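Local coordinates for protein O-phospho-L-seryl-tRNA:Cys-tRNA synthase (Methanocaldococcus jannaschii DSM 2661, PDB 5X6B) that probably converts O-phosphoserine carried on tRNA(Cys) into cysteine, as a pyridoxal-phosphate enzyme with a covalently held cofactor, at residues B[195-200]-B[222-227]; B[326-331]-B[349-354]; B[332-337]-B[408-413]. All blocks are in the same frame, centred on the assembly; numbering follows the deposited sequence.

Interaction 1 lies in the large sheet, whereas interactions 2 and 3 sit together in the C-terminal part of the chain, their centres about 34 and 41 Å from that of interaction 1. Backbone hydrogen bonds between two parallel strands define interaction 1, and apolar side chains line them; it is largely buried, with Gly195 and Pro225 partly exposed. Interaction 2 packs a helix on a strand without hydrogen bonds and is fully buried. In interaction 3 the turn leaving the same helix meets the last helix; Ile334 and Lys410 there are partly exposed. Interactions 2 and 3 touch: Phe336 packs on Phe351, and Glu330 of 326-331 forms a salt bridge with Lys410 of 408-413.

Interaction 1 of 3, residues B[195-200]-B[222-227]; sequences GLILLT and KGIPFL
Phe226 turns the edge of its ring to strand 195-200: the carbonyl carbon of Ile197 and CB of Leu199 both lie in the ring plane, and CE1 of Phe226 is 3.6 Å from CB of Leu199. The two strands are parallel neighbours in a beta-alpha-beta unit, joined through helix 212-221, within the seven-stranded sheet characteristic of the large domain of fold type I pyridoxal-phosphate enzymes. Ile197 and Phe226 share one face of the sheet, where Val215 of that helix touches Ile197, Leu199 and Phe226.

Both backbone polar atoms of Ile197 are bonded to the second strand. Its N donates to Pro225 O at 2.7 Å, almost straight at 174°, while its O accepts from Leu227 N, also at 2.7 Å. Two residues on, Leu199 N donates to Leu227 O at 3.1 Å.

Ahead of the strand, Gly223 with its positive phi ends helix 212-221 in a Schellman motif and lets Ile224 turn inward, where its CG2 meets CG1 of Ile197 with the two side chains at about a right angle. The opposite face carries Leu198 and Leu227, whose side chains run side by side and pack against helix 122-132. With its CG anti to the backbone N (chi1 -174°), Leu196 reaches across to the second strand, and its CD1 settles 4.0 Å from CB of Leu227.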
loop_
_atom_site.group_PDB
_atom_site.type_symbol
_atom_site.label_atom_id
_atom_site.label_comp_id
_atom_site.label_asym_id
_atom_site.label_seq_id
_atom_site.Cartn_x
_atom_site.Cartn_y
_atom_site.Cartn_z
ATOM N N GLY B 195 -5.532 15.503 30.868
ATOM C CA GLY B 195 -6.449 14.728 30.057
ATOM C C GLY B 195 -5.867 13.415 29.575
ATOM O O GLY B 195 -6.599 12.452 29.339
ATOM N N LEU B 196 -4.547 13.366 29.438
ATOM C CA LEU B 196 -3.906 12.194 28.864
ATOM C C LEU B 196 -2.485 11.947 29.371
ATOM O O LEU B 196 -1.661 12.866 29.447
ATOM C CB LEU B 196 -3.884 12.319 27.338
ATOM C CG LEU B 196 -3.364 11.111 26.554
ATOM C CD1 LEU B 196 -4.255 9.905 26.790
ATOM C CD2 LEU B 196 -3.275 11.438 25.073
ATOM N N ILE B 197 -2.208 10.691 29.708
ATOM C CA ILE B 197 -0.847 10.255 30.002
ATOM C C ILE B 197 -0.262 9.496 28.807
ATOM O O ILE B 197 -0.868 8.547 28.301
ATOM C CB ILE B 197 -0.800 9.368 31.252
ATOM C CG1 ILE B 197 -1.360 10.128 32.449
ATOM C CG2 ILE B 197 0.624 8.920 31.535
ATOM C CD1 ILE B 197 -1.501 9.283 33.678
ATOM N N LEU B 198 0.916 9.924 28.362
ATOM C CA LEU B 198 1.533 9.371 27.160
ATOM C C LEU B 198 2.938 8.833 27.435
ATOM O O LEU B 198 3.771 9.520 28.026
ATOM C CB LEU B 198 1.582 10.439 26.059
ATOM C CG LEU B 198 2.034 10.056 24.646
ATOM C CD1 LEU B 198 1.278 10.886 23.621
ATOM C CD2 LEU B 198 3.534 10.250 24.467
ATOM N N LEU B 199 3.198 7.604 27.002
ATOM C CA LEU B 199 4.530 7.021 27.142
ATOM C C LEU B 199 5.078 6.537 25.801
ATOM O O LEU B 199 4.500 5.657 25.161
ATOM C CB LEU B 199 4.513 5.861 28.142
ATOM C CG LEU B 199 5.833 5.090 28.275
ATOM C CD1 LEU B 199 6.959 5.999 28.757
ATOM C CD2 LEU B 199 5.672 3.888 29.194
ATOM N N THR B 200 6.190 7.127 25.376
ATOM C CA THR B 200 6.891 6.657 24.194
ATOM C C THR B 200 7.556 5.329 24.531
ATOM O O THR B 200 8.600 5.306 25.188
ATOM C CB THR B 200 7.943 7.668 23.716
ATOM O OG1 THR B 200 7.313 8.930 23.476
ATOM C CG2 THR B 200 8.590 7.191 22.434
ATOM N N LYS B 222 -4.743 6.942 39.357
ATOM C CA LYS B 222 -4.848 8.397 39.281
ATOM C C LYS B 222 -5.902 8.777 38.244
ATOM O O LYS B 222 -6.052 9.949 37.898
ATOM C CB LYS B 222 -3.496 9.050 38.957
ATOM C CG LYS B 222 -2.549 9.247 40.159
ATOM C CD LYS B 222 -2.878 8.324 41.339
ATOM C CE LYS B 222 -2.170 8.729 42.628
ATOM N NZ LYS B 222 -2.597 7.866 43.769
ATOM N N GLY B 223 -6.627 7.769 37.760
ATOM C CA GLY B 223 -7.787 7.960 36.904
ATOM C C GLY B 223 -7.601 8.809 35.657
ATOM O O GLY B 223 -8.497 9.564 35.277
ATOM N N ILE B 224 -6.446 8.685 35.014
ATOM C CA ILE B 224 -6.175 9.435 33.791
ATOM C C ILE B 224 -5.882 8.485 32.630
ATOM O O ILE B 224 -5.097 7.547 32.777
ATOM C CB ILE B 224 -4.990 10.404 33.979
ATOM C CG1 ILE B 224 -5.228 11.299 35.195
ATOM C CG2 ILE B 224 -4.777 11.255 32.733
ATOM C CD1 ILE B 224 -4.032 12.138 35.575
ATOM N N PRO B 225 -6.529 8.716 31.476
ATOM C CA PRO B 225 -6.331 7.900 30.270
ATOM C C PRO B 225 -4.863 7.766 29.863
ATOM O O PRO B 225 -4.114 8.749 29.883
ATOM C CB PRO B 225 -7.123 8.660 29.204
ATOM C CG PRO B 225 -8.201 9.344 29.971
ATOM C CD PRO B 225 -7.582 9.731 31.285
ATOM N N PHE B 226 -4.472 6.547 29.497
ATOM C CA PHE B 226 -3.084 6.226 29.184
ATOM C C PHE B 226 -2.923 5.775 27.729
ATOM O O PHE B 226 -3.466 4.745 27.311
ATOM C CB PHE B 226 -2.575 5.146 30.148
ATOM C CG PHE B 226 -1.155 4.697 29.894
ATOM C CD1 PHE B 226 -0.164 5.611 29.572
ATOM C CD2 PHE B 226 -0.806 3.360 30.030
ATOM C CE1 PHE B 226 1.142 5.197 29.353
ATOM C CE2 PHE B 226 0.500 2.941 29.820
ATOM C CZ PHE B 226 1.475 3.861 29.481
ATOM N N LEU B 227 -2.183 6.570 26.960
ATOM C CA LEU B 227 -1.826 6.215 25.591
ATOM C C LEU B 227 -0.369 5.775 25.508
ATOM O O LEU B 227 0.543 6.543 25.827
ATOM C CB LEU B 227 -2.069 7.390 24.641
ATOM C CG LEU B 227 -1.352 7.315 23.289
ATOM C CD1 LEU B 227 -1.889 6.175 22.446
ATOM C CD2 LEU B 227 -1.461 8.632 22.543
#

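Interaction 2 of 3, residues B[326-331]-B[349-354]; sequences YVVDEL and IKFETP
Phe351 and Ile349 both hold their first side-chain branch, CG and CG1, opposite their own carbonyl carbon (chi1 -71° and -50°), and this sends the ring of one and the CD1 methyl of the other to helix 326-331. On the helix, Val328 has CG2 in the matching position, anti to the carbonyl carbon, and that methyl meets both strand residues.

CD1 of Ile349 reaches in between two consecutive valines, 3.7 Å from CG2 of Val328 and 4.0 Å from CG1 of Val327. The Phe351 ring enters beside it and spans from Val328 to Leu331. Its far end points at the helix backbone, so that CA of Val328 lies at the edge, in the ring plane, 3.8 Å from CZ. Leu331 comes to the ring obliquely, its CD1 3.7 Å from CE2 of Phe351, with the two side chains crossing at about a right angle. Within the strand, CG2 of Ile349 sits over one ring face, offset toward the rim.

No hydrogen bond crosses this contact. It is alpha-on-beta packing, with the helix and strand axes nearly parallel (8°) and 10.3 Å apart, in the small C-terminal domain usual for fold type I enzymes. Strand 349-352 is the middle one of three antiparallel strands, flanked by 337-338 and by 389-392, whose Ile390 and Met392 also touch Phe351. Helix 399-415 packs against helix 317-331, its Val402 against Val327 and its Ile409 against Leu331.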
loop_
_atom_site.group_PDB
_atom_site.type_symbol
_atom_site.label_atom_id
_atom_site.label_comp_id
_atom_site.label_asym_id
_atom_site.label_seq_id
_atom_site.Cartn_x
_atom_site.Cartn_y
_atom_site.Cartn_z
ATOM N N TYR B 326 25.568 -7.692 18.576
ATOM C CA TYR B 326 26.788 -8.025 17.852
ATOM C C TYR B 326 27.434 -6.765 17.291
ATOM O O TYR B 326 28.648 -6.594 17.365
ATOM C CB TYR B 326 26.507 -9.014 16.721
ATOM C CG TYR B 326 27.689 -9.227 15.798
ATOM C CD1 TYR B 326 28.730 -10.077 16.150
ATOM C CD2 TYR B 326 27.765 -8.569 14.576
ATOM C CE1 TYR B 326 29.811 -10.266 15.309
ATOM C CE2 TYR B 326 28.843 -8.755 13.730
ATOM C CZ TYR B 326 29.859 -9.605 14.099
ATOM O OH TYR B 326 30.927 -9.783 13.256
ATOM N N VAL B 327 26.609 -5.885 16.734
ATOM C CA VAL B 327 27.084 -4.624 16.173
ATOM C C VAL B 327 27.670 -3.717 17.249
ATOM O O VAL B 327 28.759 -3.164 17.073
ATOM C CB VAL B 327 25.947 -3.876 15.436
ATOM C CG1 VAL B 327 26.398 -2.491 15.017
ATOM C CG2 VAL B 327 25.477 -4.681 14.224
ATOM N N VAL B 328 26.951 -3.569 18.361
ATOM C CA VAL B 328 27.419 -2.731 19.465
ATOM C C VAL B 328 28.748 -3.232 20.027
ATOM O O VAL B 328 29.713 -2.470 20.119
ATOM C CB VAL B 328 26.385 -2.659 20.611
ATOM C CG1 VAL B 328 27.027 -2.087 21.868
ATOM C CG2 VAL B 328 25.186 -1.819 20.196
ATOM N N ASP B 329 28.797 -4.512 20.386
ATOM C CA ASP B 329 30.001 -5.100 20.966
ATOM C C ASP B 329 31.195 -4.956 20.031
ATOM O O ASP B 329 32.334 -4.811 20.473
ATOM C CB ASP B 329 29.778 -6.582 21.295
ATOM C CG ASP B 329 28.739 -6.795 22.384
ATOM O OD1 ASP B 329 28.423 -5.830 23.114
ATOM O OD2 ASP B 329 28.242 -7.934 22.512
ATOM N N GLU B 330 30.922 -4.978 18.734
ATOM C CA GLU B 330 31.983 -5.014 17.738
ATOM C C GLU B 330 32.506 -3.620 17.392
ATOM O O GLU B 330 33.709 -3.425 17.238
ATOM C CB GLU B 330 31.485 -5.722 16.478
ATOM C CG GLU B 330 32.577 -6.281 15.603
ATOM C CD GLU B 330 33.301 -7.456 16.228
ATOM O OE1 GLU B 330 32.714 -8.140 17.096
ATOM O OE2 GLU B 330 34.467 -7.693 15.849
ATOM N N LEU B 331 31.611 -2.649 17.276
ATOM C CA LEU B 331 32.021 -1.294 16.914
ATOM C C LEU B 331 32.606 -0.526 18.100
ATOM O O LEU B 331 33.287 0.484 17.917
ATOM C CB LEU B 331 30.844 -0.524 16.318
ATOM C CG LEU B 331 30.386 -1.048 14.955
ATOM C CD1 LEU B 331 29.228 -0.223 14.414
ATOM C CD2 LEU B 331 31.547 -1.060 13.974
ATOM N N ILE B 349 20.301 1.832 17.357
ATOM C CA ILE B 349 21.533 2.126 18.074
ATOM C C ILE B 349 22.002 3.556 17.845
ATOM O O ILE B 349 22.066 4.022 16.707
ATOM C CB ILE B 349 22.671 1.175 17.655
ATOM C CG1 ILE B 349 22.214 -0.281 17.705
ATOM C CG2 ILE B 349 23.887 1.377 18.539
ATOM C CD1 ILE B 349 23.237 -1.242 17.126
ATOM N N LYS B 350 22.340 4.246 18.930
ATOM C CA LYS B 350 22.985 5.548 18.817
ATOM C C LYS B 350 24.397 5.507 19.399
ATOM O O LYS B 350 24.583 5.312 20.602
ATOM C CB LYS B 350 22.160 6.627 19.511
ATOM C CG LYS B 350 22.711 8.032 19.314
ATOM C CD LYS B 350 21.800 9.071 19.943
ATOM C CE LYS B 350 22.298 10.480 19.690
ATOM N NZ LYS B 350 21.392 11.494 20.295
ATOM N N PHE B 351 25.388 5.680 18.531
ATOM C CA PHE B 351 26.784 5.691 18.943
ATOM C C PHE B 351 27.309 7.106 19.099
ATOM O O PHE B 351 27.039 7.970 18.265
ATOM C CB PHE B 351 27.674 4.959 17.928
ATOM C CG PHE B 351 27.504 3.466 17.911
ATOM C CD1 PHE B 351 27.833 2.702 19.018
ATOM C CD2 PHE B 351 27.060 2.821 16.766
ATOM C CE1 PHE B 351 27.692 1.325 18.995
ATOM C CE2 PHE B 351 26.917 1.448 16.735
ATOM C CZ PHE B 351 27.234 0.698 17.853
ATOM N N GLU B 352 28.074 7.339 20.156
ATOM C CA GLU B 352 28.934 8.507 20.195
ATOM C C GLU B 352 30.217 8.115 19.481
ATOM O O GLU B 352 30.859 7.127 19.846
ATOM C CB GLU B 352 29.214 8.956 21.626
ATOM C CG GLU B 352 30.067 10.211 21.713
ATOM C CD GLU B 352 30.415 10.575 23.138
ATOM O OE1 GLU B 352 30.095 9.783 24.050
ATOM O OE2 GLU B 352 31.004 11.655 23.344
ATOM N N THR B 353 30.582 8.870 18.452
ATOM C CA THR B 353 31.690 8.475 17.590
ATOM C C THR B 353 32.768 9.547 17.470
ATOM O O THR B 353 32.895 10.186 16.430
ATOM C CB THR B 353 31.182 8.117 16.178
ATOM O OG1 THR B 353 30.518 9.248 15.600
ATOM C CG2 THR B 353 30.208 6.948 16.239
ATOM N N PRO B 354 33.564 9.732 18.535
ATOM C CA PRO B 354 34.617 10.754 18.548
ATOM C C PRO B 354 35.644 10.559 17.436
ATOM O O PRO B 354 36.124 11.540 16.869
ATOM C CB PRO B 354 35.271 10.567 19.922
ATOM C CG PRO B 354 34.251 9.868 20.745
ATOM C CD PRO B 354 33.528 8.969 19.795
#

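Interaction 3 of 3, residues B[332-337]-B[408-413]; sequences EKIGFK and AIKEIV
Ile334 is the bump of this contact, and the hollow that takes it is formed on helix 408-413 by Ile409, Lys410 and Val413. Its CD1 lies 3.6 Å from CG2 of Val413 and 4.0 Å from CG2 of Ile409, and its side chain crosses both of theirs at about a right angle. The second branch, CG2, rests against the lysine wall of the hollow, 4.0 Å from CG of Lys410. Ile334 reaches these places with CG1 set between its backbone N and carbonyl carbon (chi1 61°); this leaves CG2 anti to the carbonyl carbon, facing Lys410, while CG1 carries CD1 to Val413.

A smaller bump goes the other way. CG2 of Ile409 sits in the notch formed by CD1 of Ile334 and the Phe336 ring, meeting the ring obliquely, 3.8 Å from CE2. The same CD1 of Ile334 overhangs one face of the ring, displaced toward its rim.

The turn that presents both residues is a Schellman motif closing helix 317-331: Gly335, with positive phi, lets Phe336 N bond back to Leu331 O and Gly335 N to Glu332 O. Ile334 and Phe336 thus stand on either side of the glycine in sequence, and both point their CB toward the final helix of the small domain.

Beyond CG, Lys410 runs extended, and its NZ forms a salt bridge with Glu330 OE2 of helix 317-331. NZ of Lys333 makes a long, weak ion pair with OE1 of Glu330, and the two lysine NZ atoms, of Lys333 and Lys410, stay 5.2 Å apart around that one carboxylate.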
loop_
_atom_site.group_PDB
_atom_site.type_symbol
_atom_site.label_atom_id
_atom_site.label_comp_id
_atom_site.label_asym_id
_atom_site.label_seq_id
_atom_site.Cartn_x
_atom_site.Cartn_y
_atom_site.Cartn_z
ATOM N N GLU B 332 32.347 -1.004 19.315
ATOM C CA GLU B 332 32.986 -0.430 20.494
ATOM C C GLU B 332 34.493 -0.670 20.459
ATOM O O GLU B 332 35.265 0.098 21.036
ATOM C CB GLU B 332 32.384 -1.007 21.778
ATOM C CG GLU B 332 31.015 -0.440 22.114
ATOM C CD GLU B 332 30.496 -0.898 23.461
ATOM O OE1 GLU B 332 30.945 -1.961 23.944
ATOM O OE2 GLU B 332 29.646 -0.186 24.041
ATOM N N LYS B 333 34.900 -1.731 19.767
ATOM C CA LYS B 333 36.308 -2.093 19.646
ATOM C C LYS B 333 37.111 -1.048 18.880
ATOM O O LYS B 333 38.326 -0.950 19.052
ATOM C CB LYS B 333 36.452 -3.457 18.959
ATOM C CG LYS B 333 35.812 -4.612 19.714
ATOM C CD LYS B 333 35.961 -5.919 18.955
ATOM C CE LYS B 333 35.346 -7.080 19.720
ATOM N NZ LYS B 333 35.464 -8.369 18.974
ATOM N N ILE B 334 36.441 -0.271 18.033
ATOM C CA ILE B 334 37.136 0.750 17.253
ATOM C C ILE B 334 36.862 2.144 17.790
ATOM O O ILE B 334 37.326 3.134 17.224
ATOM C CB ILE B 334 36.748 0.708 15.756
ATOM C CG1 ILE B 334 35.251 0.963 15.577
ATOM C CG2 ILE B 334 37.145 -0.617 15.144
ATOM C CD1 ILE B 334 34.818 1.101 14.136
ATOM N N GLY B 335 36.102 2.224 18.877
ATOM C CA GLY B 335 35.893 3.491 19.554
ATOM C C GLY B 335 34.505 4.099 19.444
ATOM O O GLY B 335 34.339 5.306 19.616
ATOM N N PHE B 336 33.504 3.275 19.152
ATOM C CA PHE B 336 32.126 3.746 19.155
ATOM C C PHE B 336 31.518 3.467 20.521
ATOM O O PHE B 336 31.562 2.339 20.999
ATOM C CB PHE B 336 31.290 3.077 18.057
ATOM C CG PHE B 336 31.584 3.571 16.662
ATOM C CD1 PHE B 336 32.687 4.372 16.402
ATOM C CD2 PHE B 336 30.733 3.255 15.612
ATOM C CE1 PHE B 336 32.949 4.826 15.119
ATOM C CE2 PHE B 336 30.986 3.711 14.327
ATOM C CZ PHE B 336 32.096 4.496 14.082
ATOM N N LYS B 337 30.959 4.490 21.158
ATOM C CA LYS B 337 30.317 4.293 22.450
ATOM C C LYS B 337 28.807 4.235 22.289
ATOM O O LYS B 337 28.185 5.207 21.856
ATOM C CB LYS B 337 30.701 5.406 23.427
ATOM C CG LYS B 337 30.036 5.285 24.798
ATOM C CD LYS B 337 30.501 6.390 25.741
ATOM C CE LYS B 337 29.893 6.242 27.131
ATOM N NZ LYS B 337 30.237 4.933 27.755
ATOM N N ALA B 408 32.816 -3.105 7.089
ATOM C CA ALA B 408 32.888 -1.899 6.281
ATOM C C ALA B 408 33.307 -0.710 7.130
ATOM O O ALA B 408 34.293 -0.041 6.825
ATOM C CB ALA B 408 31.554 -1.631 5.615
ATOM N N ILE B 409 32.559 -0.468 8.205
ATOM C CA ILE B 409 32.842 0.630 9.128
ATOM C C ILE B 409 34.254 0.536 9.707
ATOM O O ILE B 409 34.970 1.537 9.768
ATOM C CB ILE B 409 31.822 0.665 10.285
ATOM C CG1 ILE B 409 30.404 0.841 9.742
ATOM C CG2 ILE B 409 32.154 1.783 11.260
ATOM C CD1 ILE B 409 29.326 0.698 10.794
ATOM N N LYS B 410 34.647 -0.666 10.123
ATOM C CA LYS B 410 35.995 -0.907 10.639
ATOM C C LYS B 410 37.071 -0.509 9.640
ATOM O O LYS B 410 38.044 0.151 9.995
ATOM C CB LYS B 410 36.179 -2.378 11.016
ATOM C CG LYS B 410 35.461 -2.798 12.284
ATOM C CD LYS B 410 35.806 -4.233 12.636
ATOM C CE LYS B 410 35.163 -4.653 13.944
ATOM N NZ LYS B 410 35.528 -6.054 14.307
ATOM N N GLU B 411 36.896 -0.916 8.389
ATOM C CA GLU B 411 37.876 -0.615 7.355
ATOM C C GLU B 411 37.860 0.859 6.977
ATOM O O GLU B 411 38.857 1.383 6.484
ATOM C CB GLU B 411 37.630 -1.471 6.116
ATOM C CG GLU B 411 37.821 -2.955 6.339
ATOM C CD GLU B 411 37.267 -3.772 5.198
ATOM O OE1 GLU B 411 36.783 -3.166 4.219
ATOM O OE2 GLU B 411 37.304 -5.017 5.283
ATOM N N ILE B 412 36.729 1.526 7.198
ATOM C CA ILE B 412 36.658 2.964 6.974
ATOM C C ILE B 412 37.551 3.695 7.964
ATOM O O ILE B 412 38.436 4.459 7.576
ATOM C CB ILE B 412 35.227 3.517 7.112
ATOM C CG1 ILE B 412 34.301 2.898 6.069
ATOM C CG2 ILE B 412 35.234 5.028 6.956
ATOM C CD1 ILE B 412 34.786 3.078 4.676
ATOM N N VAL B 413 37.312 3.447 9.249
ATOM C CA VAL B 413 38.027 4.140 10.313
ATOM C C VAL B 413 39.479 3.681 10.383
ATOM O O VAL B 413 40.318 4.351 10.979
ATOM C CB VAL B 413 37.352 3.923 11.682
ATOM C CG1 VAL B 413 35.882 4.316 11.613
ATOM C CG2 VAL B 413 37.491 2.483 12.123
#